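Local structure of alpha-galactosidase (Lactobacillus brevis, 3MI6) at residues L49-L61 / N65-Y77. The protein probably hydrolyses terminal, non-reducing alpha-D-galactose residues from alpha-D-galactosides such as galactose oligosaccharides and galactomannans, as a member of glycoside hydrolase family 36. Residues are numbered along the deposited sequence; the frame is centred on the assembly and turned at random.
Sequences LMSQEWRDATPSL and NPNFQPATIKAEY
Leu61 and Ser60 both bond backbone carbonyls of residues 65-77. Leu61 N donates to Phe68 O over 2.9 Å with an N-H...O angle of 155°, and Ser60 OG donates to Pro66 O; that hydroxyl lies beside its own backbone N (chi1 -42°). Farther along, the extended side chain of Gln52 brings NE2 to Asn67 O at 3.1 Å, a weak bond, bent at the hydrogen. A water joins the same carbonyl to Glu53 O, donating to both, and accepts from Thr72 OG1 at 2.6 Å, a hydroxyl that also bonds Tyr679 of a second subunit. Gln69 inserts its amide between Arg55 and Thr58, near their backbone carbonyls.

Leu61 CD1 lies over one face of the Phe68 ring and Ile73 CD1 over the opposite face; Leu61 CB stands 3.8 Å from Phe68 CD1. The Gln52 amide approaches obliquely, turned 53° from the ring plane. Trp54 presents the CE3 edge of its indole to Pro66, with CE3 3.9 Å from Pro66 CB.

Both segments belong to one long loop between strands 31-36 and 90-93, in the N-terminal domain region. Arg55 holds Glu53 OE1 end-on with NH1 and NH2, and both residues also bond Thr716 of the second subunit, while Asp56 and Ala57 pack on Trp200 of a third, a probable substrate-binding residue. Backbone carbonyls are the main acceptors here, consistent with a strandless loop held partly by main-chain-directed bonds.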
loop_
_atom_site.group_PDB
_atom_site.type_symbol
_atom_site.label_atom_id
_atom_site.label_comp_id
_atom_site.label_asym_id
_atom_site.label_seq_id
_atom_site.Cartn_x
_atom_site.Cartn_y
_atom_site.Cartn_z
ATOM N N LEU D 49 31.118 5.236 15.145
ATOM C CA LEU D 49 29.747 4.876 15.463
ATOM C C LEU D 49 29.213 5.607 16.707
ATOM O O LEU D 49 27.999 5.743 16.885
ATOM C CB LEU D 49 29.646 3.362 15.642
ATOM C CG LEU D 49 30.021 2.600 14.373
ATOM C CD1 LEU D 49 30.223 1.115 14.651
ATOM C CD2 LEU D 49 28.955 2.812 13.318
HETATM N N MSE D 50 30.123 6.094 17.549
HETATM C CA MSE D 50 29.752 6.698 18.822
HETATM C C MSE D 50 29.756 8.222 18.796
HETATM O O MSE D 50 29.689 8.868 19.847
HETATM C CB MSE D 50 30.671 6.182 19.933
HETATM C CG MSE D 50 30.318 4.787 20.406
HETATM SE SE MSE D 50 28.495 4.717 21.148
HETATM C CE MSE D 50 28.920 5.280 22.964
ATOM N N SER D 51 29.822 8.796 17.602
ATOM C CA SER D 51 29.863 10.242 17.461
ATOM C C SER D 51 28.690 10.918 18.174
ATOM O O SER D 51 27.598 10.358 18.267
ATOM C CB SER D 51 29.882 10.631 15.985
ATOM O OG SER D 51 30.904 9.938 15.295
ATOM N N GLN D 52 28.919 12.130 18.667
ATOM C CA GLN D 52 27.902 12.872 19.401
ATOM C C GLN D 52 27.819 14.295 18.903
ATOM O O GLN D 52 28.844 14.955 18.744
ATOM C CB GLN D 52 28.237 12.896 20.892
ATOM C CG GLN D 52 28.511 11.529 21.478
ATOM C CD GLN D 52 28.391 11.519 22.984
ATOM O OE1 GLN D 52 28.532 10.473 23.619
ATOM N NE2 GLN D 52 28.117 12.683 23.565
ATOM N N GLU D 53 26.603 14.776 18.665
ATOM C CA GLU D 53 26.417 16.152 18.209
ATOM C C GLU D 53 25.389 16.887 19.048
ATOM O O GLU D 53 24.435 16.291 19.523
ATOM C CB GLU D 53 26.004 16.190 16.733
ATOM C CG GLU D 53 27.104 15.799 15.748
ATOM C CD GLU D 53 26.633 15.782 14.301
ATOM O OE1 GLU D 53 25.402 15.716 14.061
ATOM O OE2 GLU D 53 27.507 15.828 13.407
ATOM N N TRP D 54 25.579 18.189 19.221
ATOM C CA TRP D 54 24.610 19.000 19.943
ATOM C C TRP D 54 23.287 19.108 19.198
ATOM O O TRP D 54 23.255 19.523 18.038
ATOM C CB TRP D 54 25.157 20.401 20.199
ATOM C CG TRP D 54 24.108 21.409 20.630
ATOM C CD1 TRP D 54 23.322 22.175 19.815
ATOM C CD2 TRP D 54 23.757 21.770 21.974
ATOM N NE1 TRP D 54 22.504 22.984 20.565
ATOM C CE2 TRP D 54 22.750 22.756 21.892
ATOM C CE3 TRP D 54 24.194 21.357 23.235
ATOM C CZ2 TRP D 54 22.169 23.330 23.028
ATOM C CZ3 TRP D 54 23.619 21.932 24.364
ATOM C CH2 TRP D 54 22.616 22.906 24.250
ATOM N N ARG D 55 22.208 18.723 19.886
ATOM C CA ARG D 55 20.828 18.996 19.466
ATOM C C ARG D 55 20.162 19.930 20.492
ATOM O O ARG D 55 20.513 19.895 21.670
ATOM C CB ARG D 55 20.039 17.688 19.330
ATOM C CG ARG D 55 20.515 16.792 18.204
ATOM C CD ARG D 55 20.448 17.512 16.860
ATOM N NE ARG D 55 20.759 16.616 15.745
ATOM C CZ ARG D 55 21.951 16.500 15.165
ATOM N NH1 ARG D 55 22.979 17.226 15.574
ATOM N NH2 ARG D 55 22.111 15.647 14.167
ATOM N N ASP D 56 19.211 20.755 20.058
ATOM C CA ASP D 56 18.621 21.759 20.946
ATOM C C ASP D 56 17.468 21.237 21.819
ATOM O O ASP D 56 16.861 20.204 21.527
ATOM C CB ASP D 56 18.144 22.990 20.161
ATOM C CG ASP D 56 19.268 23.681 19.383
ATOM O OD1 ASP D 56 20.186 22.992 18.867
ATOM O OD2 ASP D 56 19.215 24.930 19.265
ATOM N N ALA D 57 17.189 21.966 22.896
ATOM C CA ALA D 57 16.000 21.755 23.722
ATOM C C ALA D 57 15.961 20.388 24.392
ATOM O O ALA D 57 14.895 19.790 24.535
ATOM C CB ALA D 57 14.736 21.982 22.903
ATOM N N THR D 58 17.129 19.906 24.793
ATOM C CA THR D 58 17.242 18.643 25.505
ATOM C C THR D 58 18.478 18.656 26.403
ATOM O O THR D 58 19.564 19.075 25.992
ATOM C CB THR D 58 17.225 17.411 24.537
ATOM O OG1 THR D 58 17.204 16.190 25.289
ATOM C CG2 THR D 58 18.412 17.412 23.587
ATOM N N PRO D 59 18.307 18.201 27.645
ATOM C CA PRO D 59 19.359 18.250 28.667
ATOM C C PRO D 59 20.673 17.578 28.252
ATOM O O PRO D 59 20.667 16.633 27.463
ATOM C CB PRO D 59 18.730 17.505 29.847
ATOM C CG PRO D 59 17.244 17.656 29.635
ATOM C CD PRO D 59 17.045 17.638 28.156
ATOM N N SER D 60 21.785 18.082 28.787
ATOM C CA SER D 60 23.094 17.468 28.603
ATOM C C SER D 60 23.582 17.022 29.969
ATOM O O SER D 60 23.074 17.497 30.987
ATOM C CB SER D 60 24.087 18.468 28.009
ATOM O OG SER D 60 23.501 19.248 26.976
ATOM N N LEU D 61 24.564 16.118 29.989
ATOM C CA LEU D 61 25.139 15.613 31.235
ATOM C C LEU D 61 25.474 16.756 32.187
ATOM O O LEU D 61 24.909 16.850 33.278
ATOM C CB LEU D 61 26.397 14.793 30.962
ATOM C CG LEU D 61 26.689 13.665 31.955
ATOM C CD1 LEU D 61 28.161 13.293 31.889
ATOM C CD2 LEU D 61 26.296 14.055 33.368
ATOM N N ASN D 65 30.280 19.002 29.117
ATOM C CA ASN D 65 29.887 18.186 27.985
ATOM C C ASN D 65 28.490 18.577 27.514
ATOM O O ASN D 65 27.515 17.916 27.864
ATOM C CB ASN D 65 29.930 16.704 28.373
ATOM C CG ASN D 65 31.141 16.355 29.227
ATOM O OD1 ASN D 65 32.041 15.650 28.785
ATOM N ND2 ASN D 65 31.157 16.841 30.455
ATOM N N PRO D 66 28.383 19.675 26.744
ATOM C CA PRO D 66 27.062 20.074 26.244
ATOM C C PRO D 66 26.510 19.015 25.296
ATOM O O PRO D 66 25.303 18.807 25.227
ATOM C CB PRO D 66 27.346 21.374 25.472
ATOM C CG PRO D 66 28.647 21.870 26.005
ATOM C CD PRO D 66 29.432 20.630 26.346
ATOM N N ASN D 67 27.407 18.336 24.596
ATOM C CA ASN D 67 27.012 17.426 23.538
ATOM C C ASN D 67 26.743 16.007 24.024
ATOM O O ASN D 67 26.309 15.153 23.249
ATOM C CB ASN D 67 28.061 17.426 22.414
ATOM C CG ASN D 67 28.388 18.837 21.895
ATOM O OD1 ASN D 67 29.390 19.028 21.205
ATOM N ND2 ASN D 67 27.548 19.816 22.223
ATOM N N PHE D 68 27.010 15.739 25.296
ATOM C CA PHE D 68 26.579 14.476 25.880
ATOM C C PHE D 68 25.118 14.634 26.275
ATOM O O PHE D 68 24.806 15.306 27.252
ATOM C CB PHE D 68 27.434 14.095 27.089
ATOM C CG PHE D 68 27.323 12.644 27.483
ATOM C CD1 PHE D 68 26.258 12.198 28.241
ATOM C CD2 PHE D 68 28.297 11.731 27.108
ATOM C CE1 PHE D 68 26.159 10.861 28.613
ATOM C CE2 PHE D 68 28.206 10.394 27.471
ATOM C CZ PHE D 68 27.138 9.957 28.224
ATOM N N GLN D 69 24.226 14.042 25.485
ATOM C CA GLN D 69 22.785 14.178 25.685
ATOM C C GLN D 69 22.119 12.815 25.599
ATOM O O GLN D 69 22.093 12.205 24.528
ATOM C CB GLN D 69 22.180 15.126 24.644
ATOM C CG GLN D 69 22.659 16.561 24.789
ATOM C CD GLN D 69 22.141 17.489 23.699
ATOM O OE1 GLN D 69 21.384 18.430 23.970
ATOM N NE2 GLN D 69 22.556 17.239 22.465
ATOM N N PRO D 70 21.583 12.328 26.733
ATOM C CA PRO D 70 20.962 10.997 26.821
ATOM C C PRO D 70 19.823 10.771 25.810
ATOM O O PRO D 70 19.564 9.611 25.469
ATOM C CB PRO D 70 20.424 10.956 28.255
ATOM C CG PRO D 70 21.285 11.929 29.006
ATOM C CD PRO D 70 21.584 13.028 28.032
ATOM N N ALA D 71 19.168 11.843 25.349
ATOM C CA ALA D 71 18.101 11.764 24.332
ATOM C C ALA D 71 18.575 11.275 22.956
ATOM O O ALA D 71 17.797 10.697 22.194
ATOM C CB ALA D 71 17.389 13.114 24.190
ATOM N N THR D 72 19.843 11.522 22.639
ATOM C CA THR D 72 20.410 11.068 21.377
ATOM C C THR D 72 21.419 9.931 21.562
ATOM O O THR D 72 22.177 9.621 20.640
ATOM C CB THR D 72 21.120 12.207 20.625
ATOM O OG1 THR D 72 22.364 12.491 21.272
ATOM C CG2 THR D 72 20.259 13.467 20.578
ATOM N N ILE D 73 21.431 9.311 22.741
ATOM C CA ILE D 73 22.356 8.215 23.012
ATOM C C ILE D 73 21.672 6.863 23.170
ATOM O O ILE D 73 20.877 6.672 24.083
ATOM C CB ILE D 73 23.186 8.469 24.286
ATOM C CG1 ILE D 73 24.174 9.625 24.082
ATOM C CG2 ILE D 73 23.930 7.206 24.687
ATOM C CD1 ILE D 73 25.046 9.887 25.291
ATOM N N LYS D 74 21.995 5.925 22.286
ATOM C CA LYS D 74 21.521 4.557 22.416
ATOM C C LYS D 74 21.991 3.895 23.718
ATOM O O LYS D 74 23.181 3.803 24.001
ATOM C CB LYS D 74 21.988 3.720 21.238
ATOM C CG LYS D 74 21.267 3.977 19.936
ATOM C CD LYS D 74 22.173 3.580 18.784
ATOM C CE LYS D 74 23.338 4.542 18.752
ATOM N NZ LYS D 74 24.430 4.080 17.894
ATOM N N ALA D 75 21.044 3.411 24.508
ATOM C CA ALA D 75 21.374 2.843 25.799
ATOM C C ALA D 75 21.166 1.353 25.824
ATOM O O ALA D 75 20.485 0.780 24.968
ATOM C CB ALA D 75 20.547 3.482 26.869
ATOM N N GLU D 76 21.736 0.732 26.839
ATOM C CA GLU D 76 21.682 -0.709 26.983
ATOM C C GLU D 76 20.677 -1.102 28.066
ATOM O O GLU D 76 20.106 -2.182 28.037
ATOM C CB GLU D 76 23.072 -1.229 27.327
ATOM C CG GLU D 76 23.196 -2.722 27.289
ATOM C CD GLU D 76 23.179 -3.281 25.874
ATOM O OE1 GLU D 76 23.105 -2.484 24.905
ATOM O OE2 GLU D 76 23.252 -4.523 25.742
ATOM N N TYR D 77 20.451 -0.206 29.014
ATOM C CA TYR D 77 19.529 -0.455 30.112
ATOM C C TYR D 77 19.302 0.875 30.779
ATOM O O TYR D 77 19.954 1.190 31.754
ATOM C CB TYR D 77 20.118 -1.464 31.116
ATOM C CG TYR D 77 19.072 -2.233 31.879
ATOM C CD1 TYR D 77 18.406 -3.297 31.300
ATOM C CD2 TYR D 77 18.737 -1.888 33.166
ATOM C CE1 TYR D 77 17.439 -3.992 31.978
ATOM C CE2 TYR D 77 17.781 -2.575 33.855
ATOM C CZ TYR D 77 17.129 -3.625 33.258
ATOM O OH TYR D 77 16.159 -4.312 33.959
HETATM O O HOH W 1 23.499 14.801 21.857
#